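Local coordinates for regulator of g-protein signalling 1 (Homo sapiens, PDB 2BV1) that raises the GTPase activity of G protein alpha subunits, driving them into the inactive GDP-bound form and so damping receptor signalling, at residues Q36-S41 / P128-S133; A16-Q21 / L30-G35. One frame throughout, in Å; residues are numbered along the deposited sequence.

Contact 1 (Q36-S41 / P128-S133); sequences QNVFGS and PRFLKS
Phe39 and Phe130 meet in a T-shaped (edge-to-face) pair that joins helix 33-45 to the C-terminal end of helix 112-131 inside the all-helical RGS domain. The edge of the Phe39 ring is turned to the face of Phe130, with centroids 5.2 Å apart and planes at 63°. The leading atom is Phe39 CD1, which stands 3.6 Å from Phe130 CG, over that face but displaced toward its rim; CE1 next to it lies against Phe130 CB. In both phenylalanines CG is anti to the backbone N, and in Phe130 this follows a CB that already points at helix 33-45, bringing the ring up to the helix backbone. Phe39 CA consequently makes a CH-pi contact, 4.3 Å from the Phe130 ring centroid and 24° off its normal. Val38 reaches the far end of the ring with a single branch: CG1 sits 4.0 Å from Phe130 CE1, and about as close to CZ. Beyond the pair, Leu29 packs against both side chains, while Phe42 and Tyr136 bring further rings to Phe130. Near the C-terminal end of helix 112-131, Phe130 O accepts from both N and OG of Ser133, the hydroxyl in the carbonyl plane on a lone pair; Ser133 OG also caps Tyr136 N, at the start of helix 134-142. No hydrogen bond crosses between 36-41 and 128-133, so their cohesion comes from apolar packing and the ring-edge to ring-face attraction of two buried phenylalanines.

Contact 2 (A16-Q21 / L30-G35); sequences AAEVMQ and LANQTG
An Asn N-cap at the start of helix 33-45 receives the short N-terminal helix 16-21 here, at the surface of the RGS domain, where Glu18 faces Asn32. Both residues point their CB toward the opposite segment, and the side chains come from opposite directions. Glu18 starts with CG anti to the backbone N and then bends at chi2 (54°), which brings both CG and the carboxylate up to the Asn32 amide nitrogen. Glu18 OE2 is 3.2 Å from Asn32 ND2, while Glu18 CG lies 3.5 Å from the same nitrogen; the carboxylate and amide planes are only 13° apart. The clear hydrogen bond of Glu18 OE2 is with the indole NE1 of Trp22, the next residue after the segment 16-21, and Trp22 also touches the Asn32 side chain. Glu18 and Trp22 thus both meet the turn between helices 26-31 and 33-45 at Asn32. The two ends of the Asn32 amide have different tasks: ND2 turns to the glutamate, and OD1 turns back to its own helix. Replacing Asn32 with an alanine would probably leave Gly35 N without its capping acceptor and open a gap beside the Glu18 carboxylate and Trp22. In the first turn of a helix the backbone N-H groups have no carbonyl of a preceding turn to bind, and for the buried Gly35 the Asn32 side chain supplies the acceptor. The capping bond runs from Gly35 N to Asn32 OD1, 2.7 Å long with an N-H...O angle of 155°, in the carbonyl plane on a lone pair.

In the fold
Contact 2 is complete along the chain before contact 1 opens; the segments of contact 1 are then 87 residues apart at their closest ends, so a local pairing precedes a long-range one. Their centres are about 11 Å apart, on the same side of the chain's centre, and both use helix 33-45: contact 2 its capped start, contact 1 the turns that follow. They also touch directly, through a probable hydrogen bond from Gln36 NE2 to Leu30 O and packing of Phe39 on Leu30. Helix 33-45 thereby links the N-terminal helix 16-21 at the surface with the C-terminal end of helix 112-131, where Phe130 is buried, bringing early and late parts of the sequence together in the RGS domain.

Contact 1 (Q36-S41 / P128-S133)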
ATOM      1  N   GLN A  36       7.967   5.327  -2.007  1.00 37.62           N
ATOM      2  CA  GLN A  36       6.564   5.016  -2.280  1.00 37.51           C
ATOM      3  C   GLN A  36       6.177   5.294  -3.719  1.00 36.40           C
ATOM      4  O   GLN A  36       5.540   4.469  -4.352  1.00 37.16           O
ATOM      5  CB  GLN A  36       5.625   5.846  -1.403  1.00 38.11           C
ATOM      6  CG  GLN A  36       5.200   5.290  -0.122  1.00 39.06           C
ATOM      7  CD  GLN A  36       4.476   6.343   0.678  1.00 39.26           C
ATOM      8  OE1 GLN A  36       3.749   7.122   0.119  1.00 39.33           O
ATOM      9  NE2 GLN A  36       4.718   6.394   1.971  1.00 42.99           N
ATOM     10  N   ASN A  37       6.556   6.478  -4.212  1.00 35.65           N
ATOM     11  CA  ASN A  37       6.259   6.903  -5.545  1.00 35.67           C
ATOM     12  C   ASN A  37       6.895   5.982  -6.605  1.00 35.89           C
ATOM     13  O   ASN A  37       6.283   5.706  -7.626  1.00 36.34           O
ATOM     14  CB  ASN A  37       6.741   8.398  -5.793  1.00 34.25           C
ATOM     15  CG  ASN A  37       5.942   9.470  -5.000  1.00 37.51           C
ATOM     16  OD1 ASN A  37       6.434  10.614  -4.762  1.00 34.66           O
ATOM     17  ND2 ASN A  37       4.715   9.145  -4.652  1.00 32.65           N
ATOM     18  N   VAL A  38       8.153   5.602  -6.411  1.00 35.55           N
ATOM     19  CA  VAL A  38       8.850   4.739  -7.390  1.00 35.36           C
ATOM     20  C   VAL A  38       8.286   3.279  -7.335  1.00 34.42           C
ATOM     21  O   VAL A  38       8.003   2.658  -8.341  1.00 34.65           O
ATOM     22  CB  VAL A  38      10.395   4.789  -7.149  1.00 35.30           C
ATOM     23  CG1 VAL A  38      11.143   3.866  -8.124  1.00 37.56           C
ATOM     24  CG2 VAL A  38      10.971   6.216  -7.363  1.00 34.70           C
ATOM     25  N   PHE A  39       8.076   2.776  -6.139  1.00 35.84           N
ATOM     26  CA  PHE A  39       7.434   1.450  -5.978  1.00 36.59           C
ATOM     27  C   PHE A  39       6.018   1.438  -6.577  1.00 36.53           C
ATOM     28  O   PHE A  39       5.664   0.561  -7.374  1.00 36.18           O
ATOM     29  CB  PHE A  39       7.450   1.084  -4.511  1.00 35.95           C
ATOM     30  CG  PHE A  39       6.909  -0.283  -4.209  1.00 38.19           C
ATOM     31  CD1 PHE A  39       7.307  -1.402  -4.928  1.00 37.81           C
ATOM     32  CD2 PHE A  39       5.993  -0.457  -3.195  1.00 39.10           C
ATOM     33  CE1 PHE A  39       6.830  -2.686  -4.575  1.00 39.21           C
ATOM     34  CE2 PHE A  39       5.479  -1.755  -2.906  1.00 38.51           C
ATOM     35  CZ  PHE A  39       5.913  -2.830  -3.592  1.00 35.31           C
ATOM     36  N   GLY A  40       5.244   2.461  -6.222  1.00 38.12           N
ATOM     37  CA  GLY A  40       3.980   2.726  -6.857  1.00 37.34           C
ATOM     38  C   GLY A  40       3.990   2.653  -8.362  1.00 38.55           C
ATOM     39  O   GLY A  40       3.085   2.053  -8.961  1.00 36.61           O
ATOM     40  N   SER A  41       4.980   3.324  -8.993  1.00 38.98           N
ATOM     41  CA  SER A  41       5.074   3.337 -10.431  1.00 39.09           C
ATOM     42  C   SER A  41       5.310   1.923 -10.981  1.00 37.86           C
ATOM     43  O   SER A  41       4.730   1.532 -11.976  1.00 36.90           O
ATOM     44  CB  SER A  41       6.210   4.269 -10.892  1.00 40.27           C
ATOM     45  OG  SER A  41       6.025   5.587 -10.354  1.00 45.96           O
ATOM     46  N   PRO A 128      10.048  -7.890  -3.429  1.00 38.04           N
ATOM     47  CA  PRO A 128      11.247  -8.530  -3.981  1.00 38.19           C
ATOM     48  C   PRO A 128      11.445  -8.345  -5.490  1.00 38.47           C
ATOM     49  O   PRO A 128      12.566  -8.114  -5.919  1.00 38.17           O
ATOM     50  CB  PRO A 128      11.056 -10.028  -3.632  1.00 39.72           C
ATOM     51  CG  PRO A 128      10.139 -10.010  -2.435  1.00 38.73           C
ATOM     52  CD  PRO A 128       9.272  -8.809  -2.573  1.00 37.73           C
ATOM     53  N   ARG A 129      10.384  -8.457  -6.280  1.00 38.41           N
ATOM     54  CA  ARG A 129      10.470  -8.279  -7.727  1.00 39.65           C
ATOM     55  C   ARG A 129      10.915  -6.869  -8.098  1.00 37.43           C
ATOM     56  O   ARG A 129      11.732  -6.691  -9.001  1.00 36.62           O
ATOM     57  CB  ARG A 129       9.114  -8.545  -8.367  1.00 40.31           C
ATOM     58  CG  ARG A 129       9.131  -8.807  -9.862  1.00 44.61           C
ATOM     59  CD  ARG A 129       7.896  -9.577 -10.331  1.00 45.16           C
ATOM     60  NE  ARG A 129       6.633  -9.092  -9.748  1.00 45.29           N
ATOM     61  CZ  ARG A 129       5.918  -9.754  -8.848  1.00 47.37           C
ATOM     62  NH1 ARG A 129       6.339 -10.920  -8.352  1.00 51.97           N
ATOM     63  NH2 ARG A 129       4.779  -9.246  -8.416  1.00 46.78           N
ATOM     64  N   PHE A 130      10.358  -5.883  -7.400  1.00 37.40           N
ATOM     65  CA  PHE A 130      10.749  -4.475  -7.564  1.00 36.01           C
ATOM     66  C   PHE A 130      12.263  -4.264  -7.365  1.00 36.52           C
ATOM     67  O   PHE A 130      12.930  -3.496  -8.127  1.00 36.16           O
ATOM     68  CB  PHE A 130      10.007  -3.650  -6.547  1.00 36.41           C
ATOM     69  CG  PHE A 130      10.505  -2.257  -6.418  1.00 35.93           C
ATOM     70  CD1 PHE A 130      10.334  -1.342  -7.461  1.00 38.10           C
ATOM     71  CD2 PHE A 130      11.092  -1.839  -5.246  1.00 35.68           C
ATOM     72  CE1 PHE A 130      10.779  -0.047  -7.328  1.00 36.95           C
ATOM     73  CE2 PHE A 130      11.542  -0.555  -5.118  1.00 39.06           C
ATOM     74  CZ  PHE A 130      11.377   0.348  -6.159  1.00 36.18           C
ATOM     75  N   LEU A 131      12.800  -4.935  -6.344  1.00 35.79           N
ATOM     76  CA  LEU A 131      14.203  -4.775  -6.034  1.00 36.44           C
ATOM     77  C   LEU A 131      15.084  -5.369  -7.089  1.00 36.63           C
ATOM     78  O   LEU A 131      16.267  -5.079  -7.124  1.00 35.80           O
ATOM     79  CB  LEU A 131      14.543  -5.344  -4.653  1.00 37.05           C
ATOM     80  CG  LEU A 131      13.887  -4.712  -3.425  1.00 36.97           C
ATOM     81  CD1 LEU A 131      14.236  -5.482  -2.192  1.00 36.08           C
ATOM     82  CD2 LEU A 131      14.323  -3.248  -3.286  1.00 37.30           C
ATOM     83  N   LYS A 132      14.512  -6.226  -7.946  1.00 38.40           N
ATOM     84  CA  LYS A 132      15.217  -6.739  -9.122  1.00 37.84           C
ATOM     85  C   LYS A 132      14.812  -6.063 -10.427  1.00 38.22           C
ATOM     86  O   LYS A 132      15.247  -6.496 -11.493  1.00 37.18           O
ATOM     87  CB  LYS A 132      15.051  -8.263  -9.253  1.00 38.89           C
ATOM     88  CG  LYS A 132      15.688  -9.042  -8.106  1.00 37.63           C
ATOM     89  CD  LYS A 132      15.297 -10.517  -8.122  1.00 38.89           C
ATOM     90  N   SER A 133      14.004  -5.009 -10.355  1.00 37.71           N
ATOM     91  CA  SER A 133      13.539  -4.300 -11.569  1.00 37.68           C
ATOM     92  C   SER A 133      14.545  -3.303 -12.097  1.00 37.39           C
ATOM     93  O   SER A 133      15.396  -2.827 -11.376  1.00 36.77           O
ATOM     94  CB  SER A 133      12.209  -3.576 -11.312  1.00 38.03           C
ATOM     95  OG  SER A 133      12.329  -2.523 -10.370  1.00 35.44           O
TER

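Contact 2 (A16-Q21 / L30-G35)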
ATOM      1  N   ALA A  16      22.089   7.570  -3.180  1.00 35.92           N
ATOM      2  CA  ALA A  16      22.248   6.151  -3.463  1.00 36.03           C
ATOM      3  C   ALA A  16      22.055   5.362  -2.148  1.00 35.94           C
ATOM      4  O   ALA A  16      21.414   4.306  -2.129  1.00 35.40           O
ATOM      5  CB  ALA A  16      23.627   5.875  -4.093  1.00 35.42           C
ATOM      6  N   ALA A  17      22.586   5.911  -1.053  1.00 35.65           N
ATOM      7  CA  ALA A  17      22.471   5.290   0.274  1.00 35.94           C
ATOM      8  C   ALA A  17      21.016   5.085   0.609  1.00 36.88           C
ATOM      9  O   ALA A  17      20.619   3.992   1.006  1.00 34.47           O
ATOM     10  CB  ALA A  17      23.155   6.113   1.338  1.00 36.46           C
ATOM     11  N   GLU A  18      20.195   6.123   0.402  1.00 37.28           N
ATOM     12  CA  GLU A  18      18.777   6.030   0.741  1.00 37.16           C
ATOM     13  C   GLU A  18      18.070   4.976  -0.073  1.00 36.90           C
ATOM     14  O   GLU A  18      17.306   4.187   0.466  1.00 35.94           O
ATOM     15  CB  GLU A  18      18.078   7.408   0.556  1.00 38.57           C
ATOM     16  CG  GLU A  18      16.591   7.410   0.804  1.00 40.20           C
ATOM     17  CD  GLU A  18      16.205   6.842   2.174  1.00 46.59           C
ATOM     18  OE1 GLU A  18      16.939   7.086   3.164  1.00 52.81           O
ATOM     19  OE2 GLU A  18      15.147   6.183   2.266  1.00 48.35           O
ATOM     20  N   VAL A  19      18.308   4.989  -1.378  1.00 36.18           N
ATOM     21  CA  VAL A  19      17.717   4.044  -2.281  1.00 37.00           C
ATOM     22  C   VAL A  19      18.204   2.606  -1.932  1.00 37.53           C
ATOM     23  O   VAL A  19      17.423   1.679  -2.030  1.00 36.63           O
ATOM     24  CB  VAL A  19      18.056   4.386  -3.720  1.00 36.63           C
ATOM     25  CG1 VAL A  19      17.608   3.262  -4.699  1.00 37.71           C
ATOM     26  CG2 VAL A  19      17.464   5.748  -4.082  1.00 37.31           C
ATOM     27  N   MET A  20      19.481   2.426  -1.536  1.00 38.09           N
ATOM     28  CA  MET A  20      19.958   1.122  -0.981  1.00 38.75           C
ATOM     29  C   MET A  20      19.132   0.657   0.238  1.00 37.17           C
ATOM     30  O   MET A  20      18.788  -0.510   0.347  1.00 36.88           O
ATOM     31  CB  MET A  20      21.450   1.172  -0.554  1.00 38.71           C
ATOM     32  CG  MET A  20      22.487   1.405  -1.620  1.00 42.60           C
ATOM     33  SD  MET A  20      24.267   1.636  -1.096  1.00 45.82           S
ATOM     34  CE  MET A  20      24.268   0.685   0.441  1.00 43.28           C
ATOM     35  N   GLN A  21      18.859   1.558   1.177  1.00 37.12           N
ATOM     36  CA  GLN A  21      18.052   1.272   2.356  1.00 37.73           C
ATOM     37  C   GLN A  21      16.646   0.691   2.115  1.00 37.55           C
ATOM     38  O   GLN A  21      16.124  -0.068   2.946  1.00 36.21           O
ATOM     39  CB  GLN A  21      17.961   2.513   3.249  1.00 38.79           C
ATOM     40  CG  GLN A  21      19.229   2.793   4.071  1.00 41.49           C
ATOM     41  CD  GLN A  21      19.459   1.787   5.204  1.00 47.85           C
ATOM     42  OE1 GLN A  21      18.687   1.719   6.186  1.00 51.25           O
ATOM     43  NE2 GLN A  21      20.538   1.010   5.084  1.00 51.37           N
ATOM     44  N   LEU A  30       8.554   2.107   2.175  1.00 41.60           N
ATOM     45  CA  LEU A  30       7.314   2.870   2.345  1.00 43.22           C
ATOM     46  C   LEU A  30       7.416   4.092   3.263  1.00 43.41           C
ATOM     47  O   LEU A  30       6.523   4.914   3.235  1.00 43.86           O
ATOM     48  CB  LEU A  30       6.159   1.968   2.802  1.00 42.02           C
ATOM     49  CG  LEU A  30       5.849   0.812   1.882  1.00 43.17           C
ATOM     50  CD1 LEU A  30       4.809  -0.046   2.554  1.00 43.63           C
ATOM     51  CD2 LEU A  30       5.412   1.194   0.504  1.00 45.31           C
ATOM     52  N   ALA A  31       8.461   4.189   4.099  1.00 43.70           N
ATOM     53  CA  ALA A  31       8.650   5.337   4.958  1.00 44.39           C
ATOM     54  C   ALA A  31       9.251   6.558   4.225  1.00 44.86           C
ATOM     55  O   ALA A  31       9.302   7.630   4.777  1.00 45.39           O
ATOM     56  CB  ALA A  31       9.521   4.981   6.123  1.00 44.76           C
ATOM     57  N   ASN A  32       9.728   6.342   3.002  1.00 45.13           N
ATOM     58  CA  ASN A  32      10.266   7.361   2.112  1.00 44.04           C
ATOM     59  C   ASN A  32       9.227   7.695   1.013  1.00 42.58           C
ATOM     60  O   ASN A  32       8.779   6.832   0.264  1.00 40.55           O
ATOM     61  CB  ASN A  32      11.581   6.847   1.506  1.00 43.83           C
ATOM     62  CG  ASN A  32      12.228   7.858   0.591  1.00 44.42           C
ATOM     63  OD1 ASN A  32      11.825   8.024  -0.563  1.00 42.63           O
ATOM     64  ND2 ASN A  32      13.248   8.535   1.090  1.00 47.43           N
ATOM     65  N   GLN A  33       8.851   8.968   0.929  1.00 41.02           N
ATOM     66  CA  GLN A  33       7.803   9.381  -0.010  1.00 39.98           C
ATOM     67  C   GLN A  33       8.215   9.055  -1.449  1.00 38.66           C
ATOM     68  O   GLN A  33       7.417   8.550  -2.264  1.00 38.32           O
ATOM     69  CB  GLN A  33       7.503  10.878   0.154  0.50 39.90           C
ATOM     70  CG  GLN A  33       6.028  11.240   0.120  0.50 39.32           C
ATOM     71  CD  GLN A  33       5.813  12.746   0.009  0.50 38.24           C
ATOM     72  OE1 GLN A  33       6.766  13.520  -0.015  0.50 35.45           O
ATOM     73  NE2 GLN A  33       4.562  13.158  -0.066  0.50 34.21           N
ATOM     74  N   THR A  34       9.476   9.304  -1.773  1.00 37.48           N
ATOM     75  CA  THR A  34       9.947   8.978  -3.112  1.00 37.41           C
ATOM     76  C   THR A  34      10.004   7.479  -3.377  1.00 37.06           C
ATOM     77  O   THR A  34       9.646   7.019  -4.464  1.00 35.96           O
ATOM     78  CB  THR A  34      11.279   9.715  -3.442  1.00 38.09           C
ATOM     79  OG1 THR A  34      10.956  11.090  -3.622  1.00 36.13           O
ATOM     80  CG2 THR A  34      11.891   9.165  -4.726  1.00 37.39           C
ATOM     81  N   GLY A  35      10.388   6.708  -2.366  1.00 37.91           N
ATOM     82  CA  GLY A  35      10.323   5.226  -2.464  1.00 38.46           C
ATOM     83  C   GLY A  35       8.925   4.752  -2.725  1.00 37.48           C
ATOM     84  O   GLY A  35       8.689   3.940  -3.612  1.00 38.73           O
TER